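Local coordinates for hemerythrin HHE cation binding domain protein (Mycobacterium kansasii, PDB 6Q09) that binds a pair of iron(III) ions, and also zinc, in a hemerythrin-like helical bundle, although its physiological role is not established, at residues 21-26 with 49-54; 55-60 with 145-150. All coordinates share one frame; numbering follows the deposited sequence.

Contact 1. Residues 21-26 with 49-54; sequences VVIKGL and IELDIH. With FE (Fe (III) ion), chain B.
Two antiparallel helices of the hemerythrin four-helix bundle, 12-32 and 38-65, meet here in a buried and almost wholly apolar contact beside the metal site. Their segments run at 151° with axes 10.3 Å apart, a separation that leaves no hydrogen bond between them and makes side chains bridge the gap. I23 does most of this. Its CD1 methyl lies over one face of the H54 imidazole, 3.9 Å from the ring centroid and displaced toward the rim on the CG and ND1 side, a CH-pi contact. The methyl gets there because CG1 stands anti to the carbonyl carbon (chi1 -72°) and the chain then runs on extended toward the ring. The other branch, CG2, meets CD2 of L51 at 4.3 Å, and both residues continue onto L111 of helix 100-121, so the contact merges with the bundle core. One turn after I23 on its own helix, and one turn before H54 on the other, L26 sends CD1 against CG of E50 at 3.8 Å, the two side chains crossing at about a right angle; V22, one turn before L26, brings CG1 to the same E50 CG, a more distant contact at 4.3 Å. The E50 carboxylate turns away from L26 CD1: OE1 is hydrogen-bonded to H19 and OE2 forms a salt bridge with R151 of helix 133-161. H54 is likewise held at both nitrogens. ND1 is hydrogen-bonded to H19, a second-shell residue that fixes the rotation of the ring, whereas the far side of the imidazole faces the metal, with H20, E58 and E118 as further ligands. With CG anti to the backbone N (chi1 -169°), the ring swings inward and NE2 binds the iron at 1.9 Å.

Contact 2. Residues 55-60 with 145-150; sequences FRIEDD and ARMEQY. With FE (Fe (III) ion), chain C; FE (Fe (III) ion), chain B.
The hydroxyl of Y150 is gripped from both sides of the contact: it donates a short but weak hydrogen bond to D60 OD2, 2.6 Å from OH, and accepts one from R146 within its own helix. In the latter, NH1 lies 3.0 Å from Y150 OH at an N-H...O angle of 152°, with the oxygen in the guanidinium plane. The D60 carboxylate stands nearly perpendicular to the phenol ring, and the nearby positive charge of R146 would probably favour its ionised form. Water 2 adds a second link, donating to the backbone O of D60 and accepting from R146 NH1. The Y150 ring is sandwiched. Over the centre of one face sits CD of R56, 3.9 Å from the centroid and only 7° off the normal, while CB of the same residue reaches CE2 at 3.5 Å; CG of R146 lies over the opposite face, toward the rim. R56 then bends at chi3 (-100°), which turns its guanidinium away from the ring, where NE forms a salt bridge with D52. I57 fills the inner side: in the conformer described, CG2 packs obliquely on Y150 CD2 at 3.6 Å, and CD1 points to the methyl of M147, an approach too tight to be trusted where both residues have two conformers. From the same helical segment, E58 turns away toward the metals: OE1 binds the iron also held by H80 and H114 at 2.0 Å; OE2 binds the iron held by H20, H54 and E118 at 2.1 Å. Helix 133-161 thus packs against the outside of a bundle helix whose inner side carries the carboxylate-bridged di-iron centre characteristic of hemerythrin-like proteins.

From the N terminus, helix 12-32 turns back into helix 38-65, and contact 1 closes this hairpin with 22 residues between its segments. Contact 2 opens at the very next residue, F55, and closes only after helices 70-90 and 100-121 have completed the four-helix bundle and helix 133-161 has returned along its outside. The two are in series, neither nested nor crossed, and share helix 38-65 as their common element. They touch directly where I53 of contact 1 packs on M147 and Y150 of contact 2. Consecutive turns of this helix supply H54 and E58 to one iron, so both contacts adjoin the same metal centre.

Contact 1. Residues 21-26 with 49-54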
loop_
_atom_site.group_PDB
_atom_site.type_symbol
_atom_site.label_atom_id
_atom_site.label_comp_id
_atom_site.label_asym_id
_atom_site.label_seq_id
_atom_site.Cartn_x
_atom_site.Cartn_y
_atom_site.Cartn_z
ATOM N N VAL A 21 5.922 -7.395 1.863
ATOM C CA VAL A 21 6.834 -7.680 2.975
ATOM C C VAL A 21 7.475 -6.396 3.471
ATOM O O VAL A 21 7.677 -6.216 4.683
ATOM C CB VAL A 21 7.893 -8.720 2.567
ATOM C CG1 VAL A 21 8.873 -8.965 3.731
ATOM C CG2 VAL A 21 7.226 -10.025 2.142
ATOM N N VAL A 22 7.810 -5.483 2.545
ATOM C CA VAL A 22 8.308 -4.160 2.934
ATOM C C VAL A 22 7.299 -3.449 3.814
ATOM O O VAL A 22 7.642 -2.938 4.888
ATOM C CB VAL A 22 8.629 -3.305 1.688
ATOM C CG1 VAL A 22 8.879 -1.829 2.111
ATOM C CG2 VAL A 22 9.824 -3.872 0.959
ATOM N N ILE A 23 6.040 -3.383 3.363
ATOM C CA ILE A 23 5.023 -2.614 4.085
ATOM C C ILE A 23 4.769 -3.229 5.462
ATOM O O ILE A 23 4.668 -2.522 6.480
ATOM C CB ILE A 23 3.734 -2.541 3.251
ATOM C CG1 ILE A 23 3.962 -1.600 2.058
ATOM C CG2 ILE A 23 2.528 -2.108 4.130
ATOM C CD1 ILE A 23 2.899 -1.743 0.976
ATOM N N LYS A 24 4.632 -4.551 5.504
ATOM C CA LYS A 24 4.441 -5.237 6.776
ATOM C C LYS A 24 5.620 -4.982 7.698
ATOM O O LYS A 24 5.450 -4.801 8.914
ATOM C CB LYS A 24 4.251 -6.737 6.528
ATOM N N GLY A 25 6.829 -4.937 7.135
ATOM C CA GLY A 25 8.003 -4.738 7.975
ATOM C C GLY A 25 8.017 -3.345 8.572
ATOM O O GLY A 25 8.331 -3.162 9.755
ATOM N N LEU A 26 7.629 -2.345 7.769
ATOM C CA LEU A 26 7.515 -0.994 8.304
ATOM C C LEU A 26 6.444 -0.933 9.384
ATOM O O LEU A 26 6.614 -0.247 10.388
ATOM C CB LEU A 26 7.211 0.017 7.180
ATOM C CG LEU A 26 8.438 0.418 6.350
ATOM C CD1 LEU A 26 7.967 1.112 5.031
ATOM C CD2 LEU A 26 9.386 1.345 7.112
ATOM N N ILE A 49 4.821 6.865 2.267
ATOM C CA ILE A 49 5.378 6.843 0.904
ATOM C C ILE A 49 5.130 5.485 0.264
ATOM O O ILE A 49 4.630 5.393 -0.874
ATOM C CB ILE A 49 6.879 7.182 0.928
ATOM C CG1 ILE A 49 7.097 8.664 1.238
ATOM C CG2 ILE A 49 7.542 6.788 -0.404
ATOM C CD1 ILE A 49 8.527 9.014 1.584
ATOM N N GLU A 50 5.445 4.405 0.975
ATOM C CA GLU A 50 5.313 3.067 0.398
ATOM C C GLU A 50 3.858 2.700 0.145
ATOM O O GLU A 50 3.558 2.007 -0.842
ATOM C CB GLU A 50 5.989 2.029 1.326
ATOM C CG GLU A 50 7.512 2.201 1.424
ATOM C CD GLU A 50 8.186 2.332 0.042
ATOM O OE1 GLU A 50 8.031 1.437 -0.794
ATOM O OE2 GLU A 50 8.928 3.303 -0.169
ATOM N N LEU A 51 2.932 3.155 1.002
ATOM C CA LEU A 51 1.510 2.869 0.779
ATOM C C LEU A 51 1.018 3.567 -0.476
ATOM O O LEU A 51 0.326 2.968 -1.317
ATOM C CB LEU A 51 0.663 3.313 1.989
ATOM C CG LEU A 51 0.530 2.319 3.136
ATOM C CD1 LEU A 51 -0.370 2.935 4.194
ATOM C CD2 LEU A 51 -0.064 1.034 2.615
ATOM N N ASP A 52 1.369 4.841 -0.601
ATOM C CA ASP A 52 1.016 5.646 -1.765
ATOM C C ASP A 52 1.379 4.905 -3.038
ATOM O O ASP A 52 0.524 4.636 -3.894
ATOM C CB ASP A 52 1.742 6.990 -1.692
ATOM C CG ASP A 52 1.480 7.879 -2.919
ATOM O OD1 ASP A 52 0.427 7.691 -3.540
ATOM O OD2 ASP A 52 2.308 8.746 -3.248
ATOM N N ILE A 53 2.640 4.502 -3.144
ATOM C CA ILE A 53 3.060 3.929 -4.425
ATOM C C ILE A 53 2.491 2.521 -4.607
ATOM O O ILE A 53 2.264 2.083 -5.747
ATOM C CB ILE A 53 4.588 3.978 -4.565
ATOM C CG1 ILE A 53 5.287 2.924 -3.737
ATOM C CG2 ILE A 53 5.110 5.367 -4.207
ATOM C CD1 ILE A 53 6.792 3.244 -3.537
ATOM N N HIS A 54 2.232 1.792 -3.506
ATOM C CA HIS A 54 1.639 0.463 -3.614
ATOM C C HIS A 54 0.238 0.520 -4.204
ATOM O O HIS A 54 -0.083 -0.193 -5.172
ATOM C CB HIS A 54 1.592 -0.217 -2.230
ATOM C CG HIS A 54 1.240 -1.670 -2.288
ATOM N ND1 HIS A 54 2.165 -2.650 -2.565
ATOM C CD2 HIS A 54 0.066 -2.313 -2.073
ATOM C CE1 HIS A 54 1.579 -3.837 -2.525
ATOM N NE2 HIS A 54 0.300 -3.655 -2.247
HETATM FE FE FE B . -1.177 -4.876 -2.150
HETATM O O HOH W 1 -2.167 -4.026 -1.049
#

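Contact 2. Residues 55-60 with 145-150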
loop_
_atom_site.group_PDB
_atom_site.type_symbol
_atom_site.label_atom_id
_atom_site.label_comp_id
_atom_site.label_asym_id
_atom_site.label_seq_id
_atom_site.Cartn_x
_atom_site.Cartn_y
_atom_site.Cartn_z
ATOM N N PHE A 55 -0.611 1.372 -3.649
ATOM C CA PHE A 55 -1.972 1.418 -4.162
ATOM C C PHE A 55 -1.981 1.936 -5.587
ATOM O O PHE A 55 -2.841 1.538 -6.379
ATOM C CB PHE A 55 -2.861 2.279 -3.278
ATOM C CG PHE A 55 -3.253 1.603 -1.976
ATOM C CD1 PHE A 55 -2.923 0.270 -1.750
ATOM C CD2 PHE A 55 -3.958 2.290 -1.009
ATOM C CE1 PHE A 55 -3.274 -0.375 -0.540
ATOM C CE2 PHE A 55 -4.314 1.659 0.186
ATOM C CZ PHE A 55 -3.964 0.322 0.412
ATOM N N ARG A 56 -1.027 2.802 -5.926
ATOM C CA ARG A 56 -0.983 3.361 -7.276
ATOM C C ARG A 56 -0.572 2.308 -8.293
ATOM O O ARG A 56 -1.160 2.212 -9.376
ATOM C CB ARG A 56 -0.021 4.547 -7.317
ATOM C CG ARG A 56 -0.636 5.811 -7.820
ATOM C CD ARG A 56 0.328 6.959 -7.656
ATOM N NE ARG A 56 -0.011 7.736 -6.478
ATOM C CZ ARG A 56 -0.870 8.743 -6.502
ATOM N NH1 ARG A 56 -1.450 9.080 -7.655
ATOM N NH2 ARG A 56 -1.140 9.413 -5.391
ATOM N N ILE A 57 0.460 1.521 -7.995
ATOM C CA ILE A 57 0.799 0.511 -8.985
ATOM C C ILE A 57 -0.310 -0.530 -9.091
ATOM O O ILE A 57 -0.556 -1.036 -10.192
ATOM C CB ILE A 57 2.179 -0.125 -8.727
ATOM C CG1 ILE A 57 2.184 -1.003 -7.481
ATOM C CG2 ILE A 57 3.258 0.954 -8.634
ATOM C CD1 ILE A 57 3.094 -2.192 -7.680
ATOM N N GLU A 58 -1.025 -0.834 -7.990
ATOM C CA GLU A 58 -2.184 -1.729 -8.093
ATOM C C GLU A 58 -3.297 -1.102 -8.948
ATOM O O GLU A 58 -3.802 -1.737 -9.893
ATOM C CB GLU A 58 -2.679 -2.134 -6.676
ATOM C CG GLU A 58 -1.688 -3.080 -6.041
ATOM C CD GLU A 58 -2.171 -3.574 -4.715
ATOM O OE1 GLU A 58 -3.186 -3.031 -4.251
ATOM O OE2 GLU A 58 -1.527 -4.484 -4.200
ATOM N N ASP A 59 -3.670 0.168 -8.678
ATOM C CA ASP A 59 -4.785 0.746 -9.417
ATOM C C ASP A 59 -4.417 0.969 -10.872
ATOM O O ASP A 59 -5.283 0.894 -11.751
ATOM C CB ASP A 59 -5.201 2.097 -8.841
ATOM C CG ASP A 59 -5.798 1.991 -7.471
ATOM O OD1 ASP A 59 -6.236 0.885 -7.093
ATOM O OD2 ASP A 59 -5.832 3.031 -6.781
ATOM N N ASP A 60 -3.153 1.309 -11.139
ATOM C CA ASP A 60 -2.819 1.818 -12.480
ATOM C C ASP A 60 -2.315 0.731 -13.415
ATOM O O ASP A 60 -2.384 0.898 -14.653
ATOM C CB ASP A 60 -1.735 2.900 -12.365
ATOM C CG ASP A 60 -2.168 4.095 -11.550
ATOM O OD1 ASP A 60 -3.372 4.224 -11.224
ATOM O OD2 ASP A 60 -1.297 4.931 -11.265
ATOM N N ALA A 145 9.373 -0.593 -12.533
ATOM C CA ALA A 145 9.791 0.713 -13.030
ATOM C C ALA A 145 8.862 1.812 -12.540
ATOM O O ALA A 145 9.312 2.889 -12.135
ATOM C CB ALA A 145 9.824 0.701 -14.561
ATOM N N ARG A 146 7.555 1.566 -12.601
ATOM C CA ARG A 146 6.602 2.586 -12.213
ATOM C C ARG A 146 6.654 2.825 -10.708
ATOM O O ARG A 146 6.445 3.957 -10.252
ATOM C CB ARG A 146 5.205 2.181 -12.669
ATOM C CG ARG A 146 4.146 3.285 -12.559
ATOM C CD ARG A 146 4.254 4.329 -13.700
ATOM N NE ARG A 146 3.929 3.758 -15.005
ATOM C CZ ARG A 146 2.695 3.645 -15.487
ATOM N NH1 ARG A 146 1.656 4.097 -14.784
ATOM N NH2 ARG A 146 2.493 3.087 -16.679
ATOM N N MET A 147 6.934 1.789 -9.910
ATOM C CA MET A 147 7.059 1.986 -8.465
ATOM C C MET A 147 8.205 2.936 -8.147
ATOM O O MET A 147 8.117 3.763 -7.234
ATOM C CB MET A 147 7.263 0.640 -7.774
ATOM C CG MET A 147 7.231 0.745 -6.277
ATOM S SD MET A 147 7.260 -0.886 -5.485
ATOM C CE MET A 147 5.528 -1.241 -5.538
ATOM N N GLU A 148 9.285 2.851 -8.927
ATOM C CA GLU A 148 10.406 3.762 -8.759
ATOM C C GLU A 148 10.016 5.186 -9.147
ATOM O O GLU A 148 10.323 6.147 -8.429
ATOM C CB GLU A 148 11.581 3.274 -9.601
ATOM C CG GLU A 148 12.881 4.011 -9.393
ATOM C CD GLU A 148 13.805 3.268 -8.452
ATOM O OE1 GLU A 148 14.699 3.912 -7.867
ATOM O OE2 GLU A 148 13.628 2.040 -8.299
ATOM N N GLN A 149 9.336 5.340 -10.283
ATOM C CA GLN A 149 8.836 6.660 -10.659
ATOM C C GLN A 149 7.910 7.227 -9.580
ATOM O O GLN A 149 8.034 8.393 -9.179
ATOM C CB GLN A 149 8.114 6.537 -11.993
ATOM C CG GLN A 149 7.451 7.779 -12.497
ATOM C CD GLN A 149 6.442 7.433 -13.571
ATOM O OE1 GLN A 149 6.755 6.725 -14.535
ATOM N NE2 GLN A 149 5.218 7.898 -13.393
ATOM N N TYR A 150 6.971 6.406 -9.095
ATOM C CA TYR A 150 6.013 6.847 -8.086
ATOM C C TYR A 150 6.707 7.197 -6.770
ATOM O O TYR A 150 6.304 8.138 -6.070
ATOM C CB TYR A 150 4.962 5.756 -7.819
ATOM C CG TYR A 150 3.953 5.597 -8.964
ATOM C CD1 TYR A 150 3.842 6.552 -9.942
ATOM C CD2 TYR A 150 3.094 4.496 -9.000
ATOM C CE1 TYR A 150 2.925 6.398 -10.983
ATOM C CE2 TYR A 150 2.168 4.328 -10.021
ATOM C CZ TYR A 150 2.093 5.285 -11.019
ATOM O OH TYR A 150 1.176 5.132 -12.060
HETATM FE FE FE C . -4.118 -3.696 -2.552
HETATM FE FE FE B . -1.177 -4.876 -2.150
HETATM O O HOH W 2 -0.784 2.980 -16.097
HETATM O O HOH W 1 -2.167 -4.026 -1.049
#